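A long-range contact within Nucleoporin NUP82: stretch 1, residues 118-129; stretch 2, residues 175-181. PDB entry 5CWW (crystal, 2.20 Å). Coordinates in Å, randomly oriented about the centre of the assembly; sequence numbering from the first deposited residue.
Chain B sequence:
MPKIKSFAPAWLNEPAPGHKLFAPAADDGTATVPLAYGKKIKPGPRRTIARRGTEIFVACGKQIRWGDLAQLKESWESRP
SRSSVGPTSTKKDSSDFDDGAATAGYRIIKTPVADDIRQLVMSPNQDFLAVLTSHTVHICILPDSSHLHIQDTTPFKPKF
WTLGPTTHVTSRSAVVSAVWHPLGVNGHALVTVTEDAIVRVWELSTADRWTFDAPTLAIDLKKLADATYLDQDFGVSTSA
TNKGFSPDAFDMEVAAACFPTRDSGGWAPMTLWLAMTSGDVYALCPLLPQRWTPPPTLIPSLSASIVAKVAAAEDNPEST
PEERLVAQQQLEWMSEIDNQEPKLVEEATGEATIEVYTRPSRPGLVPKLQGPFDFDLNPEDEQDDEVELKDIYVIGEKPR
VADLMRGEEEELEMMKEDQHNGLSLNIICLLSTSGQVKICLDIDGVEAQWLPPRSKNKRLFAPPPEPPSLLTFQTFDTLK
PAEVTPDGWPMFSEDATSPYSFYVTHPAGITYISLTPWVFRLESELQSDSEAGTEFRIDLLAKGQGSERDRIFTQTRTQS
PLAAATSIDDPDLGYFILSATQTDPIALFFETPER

Stretch 1 (118-129) RQLVMSPNQDFL
Stretch 2 (175-181) VVSAVWH

Strands 119-122 and 175-180 run nearly parallel (11° between N-to-C directions) with axes 7.6 Å apart at closest, and no backbone-to-backbone hydrogen bond joins them; side chains bridge the gap, and the two stretches together bury 413 Å². CA separations set the register: Val121 CA to Ala178 CA, 7.0 Å; Ser123 CA to Trp180 CA, 6.1 Å.

Gln119 (phi/psi -142/140; chi1 m, chi2 t, chi3 50°) points toward stretch 2, and its amide serves both polarities: NE2 donates to Val176 O (2.9 Å, 162°), while OE1 accepts from a water (2.8 Å) that in turn accepts from Ala178 N (3.1 Å). Val121 (-126/110, chi1 t) also points toward; CG2 lies 4.4 Å from the Ala178 CB methyl, an apolar contact, and CG1 lies 3.8 Å from Trp180 CD1. Trp180 (-79/140; chi1 m, chi2 88°) buries most, 137 Å², and its NE1 donates to Val121 O (3.2 Å, 165°).

After Met122 (-70/141), which points away, Ser123 (-81/165, chi1 p) sets CA 3.5 Å from the Trp180 five-membered-ring centroid, 10° off the normal: a CH-pi contact. A type I turn, Ser123 to Gln126, follows, with Gln126 N to Ser123 O at 3.0 Å. Pro124 (-56/-48) packs CD 3.6 Å from Trp180 CB. Ser123 N donates to Phe128 O (3.0 Å); Phe128 (-112/146; chi1 m, chi2 0°) points toward stretch 2, CB 3.6 Å from Trp180 CH2, while its end leads away.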

# COMPACT_ATOMS: atom_id res chain seq x y z
N ARG B 118 14.92 -4.70 6.54
CA ARG B 118 14.60 -4.07 5.26
C ARG B 118 14.00 -2.69 5.45
O ARG B 118 14.28 -1.77 4.67
CB ARG B 118 13.64 -4.95 4.46
CG ARG B 118 14.23 -6.28 4.01
CD ARG B 118 15.18 -6.10 2.85
NE ARG B 118 15.76 -7.36 2.40
CZ ARG B 118 15.15 -8.22 1.59
NH1 ARG B 118 13.94 -7.96 1.12
NH2 ARG B 118 15.76 -9.35 1.24
N GLN B 119 13.18 -2.54 6.48
CA GLN B 119 12.47 -1.29 6.72
C GLN B 119 12.37 -0.93 8.20
O GLN B 119 12.15 -1.80 9.04
CB GLN B 119 11.06 -1.35 6.13
CG GLN B 119 10.99 -1.79 4.67
CD GLN B 119 9.62 -1.54 4.07
OE1 GLN B 119 9.07 -0.44 4.17
NE2 GLN B 119 9.05 -2.57 3.44
N LEU B 120 12.53 0.35 8.48
CA LEU B 120 12.24 0.92 9.80
C LEU B 120 11.17 1.99 9.64
O LEU B 120 11.34 2.91 8.83
CB LEU B 120 13.50 1.53 10.43
CG LEU B 120 14.71 0.61 10.58
CD1 LEU B 120 15.90 1.40 11.11
CD2 LEU B 120 14.39 -0.55 11.51
N VAL B 121 10.08 1.88 10.39
CA VAL B 121 9.00 2.85 10.30
C VAL B 121 8.67 3.43 11.67
O VAL B 121 8.12 2.74 12.54
CB VAL B 121 7.72 2.23 9.70
CG1 VAL B 121 6.70 3.33 9.39
CG2 VAL B 121 8.05 1.45 8.43
N MET B 122 9.00 4.70 11.85
CA MET B 122 8.74 5.41 13.09
C MET B 122 7.24 5.65 13.26
O MET B 122 6.55 5.96 12.30
CB MET B 122 9.48 6.75 13.10
CG MET B 122 9.46 7.48 14.44
SD MET B 122 10.31 6.60 15.76
CE MET B 122 11.99 6.57 15.14
N SER B 123 6.76 5.52 14.49
CA SER B 123 5.35 5.77 14.78
C SER B 123 5.12 7.27 14.91
O SER B 123 6.07 8.03 15.06
CB SER B 123 4.93 5.03 16.06
OG SER B 123 5.52 5.61 17.20
N PRO B 124 3.85 7.71 14.87
CA PRO B 124 3.52 9.14 14.90
C PRO B 124 4.09 9.89 16.10
O PRO B 124 4.68 10.95 15.94
CB PRO B 124 1.99 9.15 14.93
CG PRO B 124 1.59 7.88 14.28
CD PRO B 124 2.64 6.88 14.68
N ASN B 125 3.92 9.33 17.30
CA ASN B 125 4.42 9.96 18.51
C ASN B 125 5.85 9.54 18.83
O ASN B 125 6.40 9.90 19.87
CB ASN B 125 3.50 9.64 19.69
CG ASN B 125 2.10 10.20 19.50
OD1 ASN B 125 1.93 11.27 18.91
ND2 ASN B 125 1.10 9.48 19.98
N GLN B 126 6.44 8.75 17.93
CA GLN B 126 7.87 8.44 17.97
C GLN B 126 8.27 7.68 19.23
O GLN B 126 9.38 7.85 19.74
CB GLN B 126 8.69 9.74 17.86
CG GLN B 126 8.35 10.56 16.63
CD GLN B 126 9.15 11.85 16.55
OE1 GLN B 126 9.46 12.47 17.57
NE2 GLN B 126 9.47 12.27 15.33
N ASP B 127 7.38 6.82 19.72
CA ASP B 127 7.67 5.97 20.86
C ASP B 127 7.80 4.50 20.44
O ASP B 127 8.49 3.72 21.10
CB ASP B 127 6.58 6.11 21.94
CG ASP B 127 5.18 6.02 21.37
OD1 ASP B 127 5.03 6.06 20.13
OD2 ASP B 127 4.23 5.91 22.17
N PHE B 128 7.15 4.14 19.34
CA PHE B 128 7.26 2.79 18.77
C PHE B 128 7.99 2.82 17.43
O PHE B 128 7.85 3.77 16.65
CB PHE B 128 5.87 2.15 18.57
CG PHE B 128 5.14 1.84 19.85
CD1 PHE B 128 5.69 2.10 21.09
CD2 PHE B 128 3.88 1.25 19.80
CE1 PHE B 128 5.00 1.80 22.25
CE2 PHE B 128 3.19 0.95 20.95
CZ PHE B 128 3.75 1.22 22.18
N LEU B 129 8.74 1.76 17.16
CA LEU B 129 9.44 1.61 15.89
C LEU B 129 9.16 0.24 15.27
O LEU B 129 9.48 -0.79 15.86
CB LEU B 129 10.95 1.79 16.07
CG LEU B 129 11.81 1.68 14.81
CD1 LEU B 129 11.55 2.86 13.88
CD2 LEU B 129 13.29 1.59 15.17
N VAL B 175 6.00 -9.33 3.75
CA VAL B 175 5.46 -8.03 4.15
C VAL B 175 6.05 -6.94 3.26
O VAL B 175 7.26 -6.88 3.04
CB VAL B 175 5.75 -7.72 5.64
CG1 VAL B 175 7.25 -7.69 5.94
CG2 VAL B 175 5.08 -6.41 6.05
N VAL B 176 5.18 -6.07 2.76
CA VAL B 176 5.55 -5.06 1.78
C VAL B 176 5.54 -3.66 2.37
O VAL B 176 6.45 -2.87 2.14
CB VAL B 176 4.60 -5.12 0.56
CG1 VAL B 176 4.83 -3.96 -0.36
CG2 VAL B 176 4.80 -6.43 -0.18
N SER B 177 4.50 -3.36 3.14
CA SER B 177 4.37 -2.05 3.77
C SER B 177 3.90 -2.17 5.21
O SER B 177 3.10 -3.04 5.55
CB SER B 177 3.41 -1.17 2.99
OG SER B 177 3.82 -1.03 1.64
N ALA B 178 4.43 -1.28 6.04
CA ALA B 178 3.94 -1.08 7.39
C ALA B 178 3.78 0.41 7.60
O ALA B 178 4.76 1.16 7.56
CB ALA B 178 4.89 -1.67 8.41
N VAL B 179 2.54 0.85 7.81
CA VAL B 179 2.25 2.27 7.98
C VAL B 179 1.32 2.47 9.16
O VAL B 179 0.34 1.73 9.33
CB VAL B 179 1.62 2.89 6.71
CG1 VAL B 179 2.65 2.93 5.59
CG2 VAL B 179 0.38 2.11 6.28
N TRP B 180 1.63 3.45 9.99
CA TRP B 180 0.84 3.73 11.18
C TRP B 180 -0.41 4.51 10.77
O TRP B 180 -0.35 5.37 9.90
CB TRP B 180 1.67 4.51 12.20
CG TRP B 180 2.88 3.75 12.67
CD1 TRP B 180 4.12 3.75 12.09
CD2 TRP B 180 2.96 2.87 13.80
NE1 TRP B 180 4.97 2.92 12.79
CE2 TRP B 180 4.28 2.37 13.84
CE3 TRP B 180 2.05 2.45 14.77
CZ2 TRP B 180 4.71 1.48 14.83
CZ3 TRP B 180 2.47 1.57 15.75
CH2 TRP B 180 3.79 1.09 15.77
N HIS B 181 -1.54 4.19 11.39
CA HIS B 181 -2.79 4.84 11.02
C HIS B 181 -2.79 6.29 11.53
O HIS B 181 -2.54 6.52 12.71
CB HIS B 181 -3.99 4.09 11.58
CG HIS B 181 -5.27 4.40 10.86
ND1 HIS B 181 -5.86 5.64 10.89
CD2 HIS B 181 -6.06 3.63 10.07
CE1 HIS B 181 -6.96 5.63 10.17
NE2 HIS B 181 -7.11 4.42 9.66
O HOH W 1 6.48 0.47 4.58